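PDB 2QCV: 5-dehydro-2-deoxygluconokinase from Bacillus halodurans C-125, which probably phosphorylates 5-dehydro-2-deoxy-D-gluconate with ATP, giving 6-phospho-5-dehydro-2-deoxy-D-gluconate in the breakdown of myo-inositol. Local coordinates for residues 45-50 with 273-277; 294-299 with 319-323. All coordinates share one frame; numbering follows the deposited sequence.

Contact 1 of 2, residues 45-50 with 273-277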
loop_
_atom_site.group_PDB
_atom_site.type_symbol
_atom_site.label_atom_id
_atom_site.label_comp_id
_atom_site.label_asym_id
_atom_site.label_seq_id
_atom_site.Cartn_x
_atom_site.Cartn_y
_atom_site.Cartn_z
ATOM N N GLY A 45 12.426 -5.535 22.190
ATOM C CA GLY A 45 11.316 -6.341 21.723
ATOM C C GLY A 45 10.987 -7.266 22.858
ATOM O O GLY A 45 11.876 -7.922 23.421
ATOM N N SER A 46 9.702 -7.346 23.201
ATOM C CA SER A 46 9.284 -8.170 24.362
ATOM C C SER A 46 9.770 -9.636 24.371
ATOM O O SER A 46 10.422 -10.029 25.335
ATOM C CB SER A 46 7.778 -8.080 24.565
ATOM O OG SER A 46 7.376 -9.042 25.508
ATOM N N PRO A 47 9.474 -10.447 23.323
ATOM C CA PRO A 47 9.992 -11.818 23.398
ATOM C C PRO A 47 11.515 -11.957 23.381
ATOM O O PRO A 47 12.040 -12.855 24.018
ATOM C CB PRO A 47 9.344 -12.529 22.213
ATOM C CG PRO A 47 8.866 -11.464 21.320
ATOM C CD PRO A 47 8.664 -10.221 22.118
ATOM N N ALA A 48 12.215 -11.096 22.657
ATOM C CA ALA A 48 13.667 -11.021 22.712
ATOM C C ALA A 48 14.186 -10.743 24.118
ATOM O O ALA A 48 15.099 -11.428 24.626
ATOM C CB ALA A 48 14.202 -9.949 21.670
ATOM N N ASN A 49 13.626 -9.729 24.766
ATOM C CA ASN A 49 13.991 -9.401 26.132
ATOM C C ASN A 49 13.752 -10.571 27.073
ATOM O O ASN A 49 14.532 -10.810 28.003
ATOM C CB ASN A 49 13.155 -8.219 26.652
ATOM C CG ASN A 49 13.544 -6.928 26.060
ATOM O OD1 ASN A 49 14.657 -6.765 25.517
ATOM N ND2 ASN A 49 12.609 -5.957 26.139
ATOM N N ILE A 50 12.647 -11.274 26.860
ATOM C CA ILE A 50 12.295 -12.389 27.747
ATOM C C ILE A 50 13.345 -13.506 27.576
ATOM O O ILE A 50 13.829 -14.054 28.567
ATOM C CB ILE A 50 10.857 -12.914 27.508
ATOM C CG1 ILE A 50 9.849 -11.855 27.952
ATOM C CG2 ILE A 50 10.592 -14.245 28.297
ATOM C CD1 ILE A 50 8.382 -12.188 27.582
ATOM N N ASP A 273 8.959 -7.778 30.863
ATOM C CA ASP A 273 9.732 -8.874 30.267
ATOM C C ASP A 273 10.639 -9.533 31.296
ATOM O O ASP A 273 10.861 -10.754 31.261
ATOM C CB ASP A 273 10.528 -8.330 29.100
ATOM C CG ASP A 273 9.644 -7.772 28.014
ATOM O OD1 ASP A 273 8.524 -8.310 27.766
ATOM O OD2 ASP A 273 10.101 -6.824 27.342
ATOM N N SER A 274 11.163 -8.712 32.210
ATOM C CA SER A 274 11.899 -9.188 33.385
ATOM C C SER A 274 10.982 -10.007 34.302
ATOM O O SER A 274 11.377 -11.086 34.790
ATOM C CB SER A 274 12.519 -8.023 34.163
ATOM O OG SER A 274 13.822 -7.756 33.683
ATOM N N TYR A 275 9.754 -9.524 34.497
ATOM C CA TYR A 275 8.770 -10.263 35.273
ATOM C C TYR A 275 8.530 -11.666 34.687
ATOM O O TYR A 275 8.599 -12.654 35.400
ATOM C CB TYR A 275 7.482 -9.446 35.411
ATOM C CG TYR A 275 6.457 -10.072 36.318
ATOM C CD1 TYR A 275 5.755 -11.207 35.923
ATOM C CD2 TYR A 275 6.187 -9.535 37.584
ATOM C CE1 TYR A 275 4.811 -11.804 36.768
ATOM C CE2 TYR A 275 5.235 -10.110 38.418
ATOM C CZ TYR A 275 4.557 -11.232 38.013
ATOM O OH TYR A 275 3.621 -11.796 38.837
ATOM N N ALA A 276 8.305 -11.747 33.377
ATOM C CA ALA A 276 7.956 -13.009 32.726
ATOM C C ALA A 276 9.127 -13.966 32.773
ATOM O O ALA A 276 8.932 -15.143 33.066
ATOM C CB ALA A 276 7.528 -12.778 31.274
ATOM N N SER A 277 10.324 -13.483 32.462
ATOM C CA SER A 277 11.504 -14.374 32.440
ATOM C C SER A 277 11.775 -14.965 33.828
ATOM O O SER A 277 11.962 -16.164 33.966
ATOM C CB SER A 277 12.733 -13.653 31.873
ATOM O OG SER A 277 12.985 -12.419 32.463
#
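The carboxylate of Asp273 is held by one donor on each oxygen, both from the first turn of helix 46-56. Ser46 OG gives its proton to Asp273 OD1 at 2.6 Å, arriving on the syn side but well out of the carboxylate plane. Asn49 ND2 takes the other oxygen, Asp273 OD2, at 2.9 Å; it comes to the anti side in a nearly straight bond of 170°, the acceptor lying almost in the amide plane. With amide and carboxylate turned 54° against each other, the two donors together limit rotation of the acid. Ser46 reaches it because OG stands opposite the backbone N (chi1 170°), while a weak hydrogen bond links the same oxygen to Ser145 OG. Asp273 OD1 also hydrogen-bonds a triethylene glycol, probably from the crystallisation liquor, which may mark a pocket beside the acid.

Both segments carry parts of the conserved motifs of the PfkB family. Gly45 to Asn49 form part of its glycine-rich N-terminal motif, and Asp273 ends the GAGD sequence, whose aspartate acts as the catalytic base in ribokinase relatives and probably does so here. With an alanine in place of Asp273, Ser46 OG and Asn49 ND2 would probably lose the carboxylate oxygens they bind, and the Asn49 amide would be freer to turn.

Behind the carboxylate the helices, the axes of the two segments approaching to 8.8 Å at an acute angle, meet through Ile50. Its CG1 lies 3.8 Å from Asp273 CB, and its CD1 rests on Ala276 CB, also at 3.8 Å. Ser277 CB packs against the carbonyl oxygen of Ile50. Gly45 occupies the N-cap position of helix 46-56 with a positive phi at which a side chain would collide with the preceding carbonyl; beneath, Pro47 and Ile50 lie on strands 12-17 and 139-145.

Contact 2 of 2, residues 294-299 with 319-323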
loop_
_atom_site.group_PDB
_atom_site.type_symbol
_atom_site.label_atom_id
_atom_site.label_comp_id
_atom_site.label_asym_id
_atom_site.label_seq_id
_atom_site.Cartn_x
_atom_site.Cartn_y
_atom_site.Cartn_z
ATOM N N LYS A 294 7.202 -13.830 43.313
ATOM C CA LYS A 294 8.231 -12.988 43.938
ATOM C C LYS A 294 9.414 -12.799 43.005
ATOM O O LYS A 294 9.967 -11.706 42.886
ATOM C CB LYS A 294 8.723 -13.618 45.231
ATOM C CG LYS A 294 7.645 -13.858 46.261
ATOM C CD LYS A 294 8.191 -14.266 47.631
ATOM C CE LYS A 294 7.068 -14.799 48.552
ATOM N NZ LYS A 294 5.952 -13.817 48.669
ATOM N N TYR A 295 9.825 -13.874 42.337
ATOM C CA TYR A 295 10.873 -13.776 41.347
ATOM C C TYR A 295 10.527 -12.791 40.238
ATOM O O TYR A 295 11.375 -12.000 39.888
ATOM C CB TYR A 295 11.217 -15.150 40.762
ATOM C CG TYR A 295 12.200 -15.922 41.599
ATOM C CD1 TYR A 295 11.811 -16.517 42.820
ATOM C CD2 TYR A 295 13.509 -16.110 41.169
ATOM C CE1 TYR A 295 12.702 -17.233 43.565
ATOM C CE2 TYR A 295 14.446 -16.852 41.957
ATOM C CZ TYR A 295 14.017 -17.404 43.142
ATOM O OH TYR A 295 14.869 -18.132 43.946
ATOM N N GLY A 296 9.304 -12.820 39.709
ATOM C CA GLY A 296 8.934 -11.916 38.620
ATOM C C GLY A 296 8.942 -10.474 39.128
ATOM O O GLY A 296 9.487 -9.567 38.488
ATOM N N SER A 297 8.358 -10.277 40.300
ATOM C CA SER A 297 8.296 -8.948 40.865
ATOM C C SER A 297 9.669 -8.374 41.211
ATOM O O SER A 297 9.943 -7.191 40.943
ATOM C CB SER A 297 7.403 -8.943 42.113
ATOM O OG SER A 297 6.188 -9.578 41.852
ATOM N N ALA A 298 10.538 -9.183 41.800
ATOM C CA ALA A 298 11.880 -8.721 42.144
ATOM C C ALA A 298 12.694 -8.353 40.892
ATOM O O ALA A 298 13.404 -7.332 40.847
ATOM C CB ALA A 298 12.617 -9.811 43.013
ATOM N N SER A 299 12.627 -9.201 39.876
ATOM C CA SER A 299 13.322 -8.930 38.618
ATOM C C SER A 299 12.831 -7.642 37.956
ATOM O O SER A 299 13.634 -6.857 37.478
ATOM C CB SER A 299 13.149 -10.097 37.637
ATOM O OG SER A 299 14.079 -9.997 36.560
ATOM N N ILE A 319 18.219 -11.090 42.152
ATOM C CA ILE A 319 16.785 -11.362 42.418
ATOM C C ILE A 319 16.626 -11.942 43.815
ATOM O O ILE A 319 15.810 -11.476 44.593
ATOM C CB ILE A 319 16.154 -12.315 41.351
ATOM C CG1 ILE A 319 16.062 -11.606 39.994
ATOM C CG2 ILE A 319 14.766 -12.838 41.808
ATOM C CD1 ILE A 319 15.889 -12.524 38.787
ATOM N N GLU A 320 17.421 -12.948 44.145
ATOM C CA GLU A 320 17.273 -13.643 45.439
ATOM C C GLU A 320 17.625 -12.758 46.658
ATOM O O GLU A 320 16.952 -12.817 47.697
ATOM C CB GLU A 320 18.016 -14.965 45.417
ATOM C CG GLU A 320 17.286 -15.952 44.523
ATOM C CD GLU A 320 17.981 -17.278 44.312
ATOM O OE1 GLU A 320 19.167 -17.403 44.684
ATOM O OE2 GLU A 320 17.314 -18.202 43.764
ATOM N N ALA A 321 18.632 -11.908 46.501
ATOM C CA ALA A 321 19.002 -10.966 47.528
ATOM C C ALA A 321 17.856 -9.957 47.787
ATOM O O ALA A 321 17.592 -9.557 48.932
ATOM C CB ALA A 321 20.275 -10.242 47.114
ATOM N N LEU A 322 17.198 -9.535 46.717
ATOM C CA LEU A 322 16.106 -8.562 46.834
ATOM C C LEU A 322 14.916 -9.226 47.520
ATOM O O LEU A 322 14.259 -8.608 48.376
ATOM C CB LEU A 322 15.743 -7.958 45.458
ATOM C CG LEU A 322 14.802 -6.756 45.525
ATOM C CD1 LEU A 322 15.548 -5.537 46.107
ATOM C CD2 LEU A 322 14.136 -6.435 44.152
ATOM N N ILE A 323 14.642 -10.477 47.142
ATOM C CA ILE A 323 13.569 -11.264 47.798
ATOM C C ILE A 323 13.862 -11.437 49.293
ATOM O O ILE A 323 12.974 -11.242 50.131
ATOM C CB ILE A 323 13.348 -12.631 47.124
ATOM C CG1 ILE A 323 12.805 -12.441 45.695
ATOM C CG2 ILE A 323 12.378 -13.503 47.960
ATOM C CD1 ILE A 323 12.687 -13.778 44.888
#
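Tyr295 OH donates a very short hydrogen bond, 2.5 Å, to Glu320 OE2, which lies at the edge of the phenol ring and in its plane. The carboxylate itself stands nearly upright to that ring, 85° between the two planes, and the glutamate, extended beyond CG, brings Glu320 CG to 3.3 Å from Tyr295 OH, so that its aliphatic part touches the phenol end too.

Further back, two isoleucines one turn apart hold the ring. Ile323 CD1 sits over one face, 3.9 Å from the centroid of Tyr295, in a CH-pi contact displaced toward CD1 and CE1. Ile319 CG2 approaches obliquely and comes within 3.6 Å of Tyr295 CD2; with CG1 beside the backbone N (chi1 -69°), CG2 stands anti to that N and meets the ring, while CG1 carries CD1 on to Ser299.

Ala298 fills the middle of the crossing, where its small side chain lets the backbones close to 5.6 Å between Ala298 CA and Ile319 CA. Its methyl meets Ile319 CG2, Leu322 CD2 and Ile323 CG1, the last at 3.8 Å from Ala298 CB. Ile319 CD1 lies alongside Ser299 CB and OG. Lys294 adds its CB against Ile323 CD1, though the amine leads away.

The helices cross at 102°, close to perpendicular. Helix 316-325, near the C terminus, therefore lies across helix 289-305, which rests with its Tyr295, Ser297 and Ser299 on helix 271-284; Tyr261 from a loop touches both Lys294 and Ile323.

In the fold
Contact 1 and contact 2 follow one another along the chain, the first closing before the second opens, and their centres lie 15 Å apart. Contact 1 is about 4 Å from the centre of the chain, where helices 46-56 and 271-284 meet at the probable active site; contact 2 lies about 17 Å out, nearer the periphery. The consecutive helices 271-284 and 289-305 join them: Tyr275 CD2 packs 3.3 Å from Gly296 C, and Ser274 O lies 3.4 Å from Ser299 OG. The C-terminal helices of this ribokinase-type fold are thus layered outward from the putative catalytic aspartate, with helix 316-325 outermost of the three.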